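Local structure of hypoxanthine-guanine-xanthine phosphoribosyltransferase (1HGX) at residues Asn39-Cys44 / Glu65-Ile70. The protein catalyses the magnesium-dependent transfer of a phosphoribosyl group to guanine, hypoxanthine or xanthine, salvaging host purines for a parasite that cannot make them de novo. Numbering follows the deposited sequence.
Sequences NPVMIC and EPDYII
Five backbone hydrogen bonds in strict alternation identify the pairing of Asn39-Cys44 with Glu65-Ile70 as parallel. Pro40 O, Met42 O and Cys44 O accept from Glu65 N, Asp67 N and Ile69 N, while Met42 N and Cys44 N return bonds to Glu65 O and Asp67 O. The first, Glu65 N to Pro40 O at 2.8 Å, is nearly straight (174° at the hydrogen); Asp67 N instead stands above the carbonyl plane of Met42 O, at 3.1 Å. CA-H groups add to the seam: Val41 CA approaches Glu65 O at 3.2 Å. Helix 50-57 connects the strands as a beta-alpha-beta unit of the phosphoribosyltransferase core, and its Tyr53 hydroxyl also bonds to Met42 O.

Apolar contacts line both faces. On the helix side, Cys44 SG is anti to its backbone N (chi1 171°), beyond the edge of the Tyr68 ring and 5.3 Å from its centroid; CB makes the closer touch, 3.6 Å from Tyr68 CD2. On the other face, Val41 CG1 lies 3.9 Å from Asp67 CB, the two side chains running side by side. Farther along, Ile43 and Ile69 cross obliquely, CG2 to CG2.

Charged groups on that second face turn to partners beyond the pair. Glu65 extends to a salt bridge with Arg96, which also binds Asn39 O. Asp67 OD1 accepts its neighbour's amide, Tyr68 N, at 2.8 Å through the anti lone pair and a second bond from Lys90 N; OD2 meets Thr91 OG1. With both oxygens of this buried carboxylate so engaged, its rotation is probably fixed and its ionised form favoured, while main-chain bonding sets the strand register.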
ATOM      1  N   ASN A  39      14.289 -10.857  -9.371  1.00 16.62           N
ATOM      2  CA  ASN A  39      14.447  -9.693  -8.486  1.00 14.96           C
ATOM      3  C   ASN A  39      13.855  -8.464  -9.173  1.00 16.56           C
ATOM      4  O   ASN A  39      14.538  -7.459  -9.394  1.00 15.98           O
ATOM      5  CB  ASN A  39      15.922  -9.442  -8.164  1.00 17.08           C
ATOM      6  CG  ASN A  39      16.107  -8.334  -7.148  1.00 18.37           C
ATOM      7  OD1 ASN A  39      17.112  -7.628  -7.160  1.00 24.59           O
ATOM      8  ND2 ASN A  39      15.123  -8.164  -6.269  1.00 17.23           N
ATOM      9  N   PRO A  40      12.555  -8.526  -9.508  1.00 15.59           N
ATOM     10  CA  PRO A  40      11.889  -7.417 -10.186  1.00 11.71           C
ATOM     11  C   PRO A  40      11.523  -6.223  -9.338  1.00 10.11           C
ATOM     12  O   PRO A  40      11.419  -6.311  -8.116  1.00  9.94           O
ATOM     13  CB  PRO A  40      10.617  -8.086 -10.707  1.00 14.74           C
ATOM     14  CG  PRO A  40      10.239  -8.951  -9.528  1.00 10.32           C
ATOM     15  CD  PRO A  40      11.587  -9.597  -9.190  1.00 11.05           C
ATOM     16  N   VAL A  41      11.304  -5.102 -10.017  1.00 12.27           N
ATOM     17  CA  VAL A  41      10.847  -3.884  -9.374  1.00 11.24           C
ATOM     18  C   VAL A  41       9.332  -3.938  -9.637  1.00 10.94           C
ATOM     19  O   VAL A  41       8.887  -3.943 -10.786  1.00 10.94           O
ATOM     20  CB  VAL A  41      11.449  -2.618 -10.029  1.00 11.46           C
ATOM     21  CG1 VAL A  41      10.898  -1.368  -9.352  1.00 11.83           C
ATOM     22  CG2 VAL A  41      12.968  -2.639  -9.915  1.00 14.35           C
ATOM     23  N   MET A  42       8.551  -4.059  -8.575  1.00 11.68           N
ATOM     24  CA  MET A  42       7.096  -4.133  -8.687  1.00 13.11           C
ATOM     25  C   MET A  42       6.564  -2.751  -8.381  1.00  9.48           C
ATOM     26  O   MET A  42       6.594  -2.309  -7.236  1.00 10.58           O
ATOM     27  CB  MET A  42       6.542  -5.099  -7.646  1.00 18.25           C
ATOM     28  CG  MET A  42       7.261  -6.409  -7.589  1.00 27.29           C
ATOM     29  SD  MET A  42       6.554  -7.520  -8.744  1.00 35.45           S
ATOM     30  CE  MET A  42       5.214  -7.985  -7.850  1.00 21.25           C
ATOM     31  N   ILE A  43       6.043  -2.089  -9.397  1.00  8.84           N
ATOM     32  CA  ILE A  43       5.532  -0.744  -9.249  1.00 10.40           C
ATOM     33  C   ILE A  43       4.051  -0.694  -8.956  1.00 10.85           C
ATOM     34  O   ILE A  43       3.247  -1.266  -9.682  1.00 12.12           O
ATOM     35  CB  ILE A  43       5.801   0.075 -10.520  1.00 10.46           C
ATOM     36  CG1 ILE A  43       7.302   0.097 -10.814  1.00 10.41           C
ATOM     37  CG2 ILE A  43       5.224   1.482 -10.382  1.00 10.66           C
ATOM     38  CD1 ILE A  43       7.633   0.742 -12.123  1.00 13.73           C
ATOM     39  N   CYS A  44       3.693  -0.008  -7.884  1.00 11.35           N
ATOM     40  CA  CYS A  44       2.297   0.146  -7.538  1.00 11.08           C
ATOM     41  C   CYS A  44       1.880   1.570  -7.927  1.00 12.99           C
ATOM     42  O   CYS A  44       2.537   2.552  -7.539  1.00 12.35           O
ATOM     43  CB  CYS A  44       2.096  -0.052  -6.035  1.00 10.19           C
ATOM     44  SG  CYS A  44       0.444   0.354  -5.445  1.00 14.90           S
ATOM     45  N   GLU A  65      11.590  -5.871  -5.334  1.00 13.11           N
ATOM     46  CA  GLU A  65      11.787  -4.520  -4.838  1.00 10.59           C
ATOM     47  C   GLU A  65      10.566  -3.660  -5.113  1.00 10.84           C
ATOM     48  O   GLU A  65      10.244  -3.385  -6.262  1.00 13.90           O
ATOM     49  CB  GLU A  65      13.011  -3.934  -5.525  1.00 13.83           C
ATOM     50  CG  GLU A  65      13.396  -2.545  -5.072  1.00 17.61           C
ATOM     51  CD  GLU A  65      14.830  -2.208  -5.429  1.00 22.96           C
ATOM     52  OE1 GLU A  65      15.469  -2.986  -6.174  1.00 22.74           O
ATOM     53  OE2 GLU A  65      15.323  -1.164  -4.954  1.00 27.37           O
ATOM     54  N   PRO A  66       9.841  -3.258  -4.069  1.00 11.64           N
ATOM     55  CA  PRO A  66       8.660  -2.434  -4.313  1.00 11.53           C
ATOM     56  C   PRO A  66       9.027  -0.995  -4.656  1.00 13.20           C
ATOM     57  O   PRO A  66      10.070  -0.491  -4.238  1.00 13.52           O
ATOM     58  CB  PRO A  66       7.918  -2.473  -2.965  1.00 12.17           C
ATOM     59  CG  PRO A  66       8.439  -3.693  -2.286  1.00 17.29           C
ATOM     60  CD  PRO A  66       9.912  -3.651  -2.656  1.00 14.00           C
ATOM     61  N   ASP A  67       8.180  -0.357  -5.454  1.00 11.37           N
ATOM     62  CA  ASP A  67       8.357   1.040  -5.799  1.00 11.91           C
ATOM     63  C   ASP A  67       6.962   1.580  -6.075  1.00 11.55           C
ATOM     64  O   ASP A  67       6.029   0.816  -6.322  1.00 10.83           O
ATOM     65  CB  ASP A  67       9.289   1.235  -6.988  1.00 11.64           C
ATOM     66  CG  ASP A  67      10.015   2.580  -6.940  1.00 14.35           C
ATOM     67  OD1 ASP A  67       9.534   3.536  -6.286  1.00  9.65           O
ATOM     68  OD2 ASP A  67      11.089   2.680  -7.562  1.00 15.48           O
ATOM     69  N   TYR A  68       6.816   2.894  -6.004  1.00 13.22           N
ATOM     70  CA  TYR A  68       5.512   3.519  -6.163  1.00 13.81           C
ATOM     71  C   TYR A  68       5.544   4.716  -7.063  1.00 14.01           C
ATOM     72  O   TYR A  68       6.539   5.431  -7.120  1.00 16.92           O
ATOM     73  CB  TYR A  68       5.007   3.963  -4.790  1.00 16.68           C
ATOM     74  CG  TYR A  68       4.976   2.830  -3.802  1.00 14.25           C
ATOM     75  CD1 TYR A  68       6.120   2.470  -3.095  1.00 10.31           C
ATOM     76  CD2 TYR A  68       3.829   2.057  -3.649  1.00 13.29           C
ATOM     77  CE1 TYR A  68       6.125   1.357  -2.271  1.00 13.02           C
ATOM     78  CE2 TYR A  68       3.820   0.943  -2.828  1.00 13.83           C
ATOM     79  CZ  TYR A  68       4.973   0.596  -2.147  1.00 15.09           C
ATOM     80  OH  TYR A  68       4.986  -0.541  -1.377  1.00 15.87           O
ATOM     81  N   ILE A  69       4.426   4.960  -7.725  1.00 14.27           N
ATOM     82  CA  ILE A  69       4.321   6.100  -8.606  1.00 16.87           C
ATOM     83  C   ILE A  69       2.936   6.741  -8.465  1.00 18.81           C
ATOM     84  O   ILE A  69       1.937   6.064  -8.200  1.00 15.07           O
ATOM     85  CB  ILE A  69       4.620   5.693 -10.082  1.00 17.18           C
ATOM     86  CG1 ILE A  69       4.914   6.936 -10.927  1.00 20.52           C
ATOM     87  CG2 ILE A  69       3.452   4.905 -10.681  1.00 16.90           C
ATOM     88  CD1 ILE A  69       5.497   6.623 -12.290  1.00 25.38           C
ATOM     89  N   ILE A  70       2.916   8.067  -8.517  1.00 17.79           N
ATOM     90  CA  ILE A  70       1.684   8.829  -8.437  1.00 17.27           C
ATOM     91  C   ILE A  70       1.683   9.688  -9.702  1.00 19.54           C
ATOM     92  O   ILE A  70       2.574  10.522  -9.900  1.00 17.98           O
ATOM     93  CB  ILE A  70       1.655   9.733  -7.185  1.00 16.76           C
ATOM     94  CG1 ILE A  70       1.792   8.879  -5.921  1.00 15.48           C
ATOM     95  CG2 ILE A  70       0.350  10.518  -7.139  1.00 18.13           C
ATOM     96  CD1 ILE A  70       1.973   9.675  -4.662  1.00 20.24           C
TER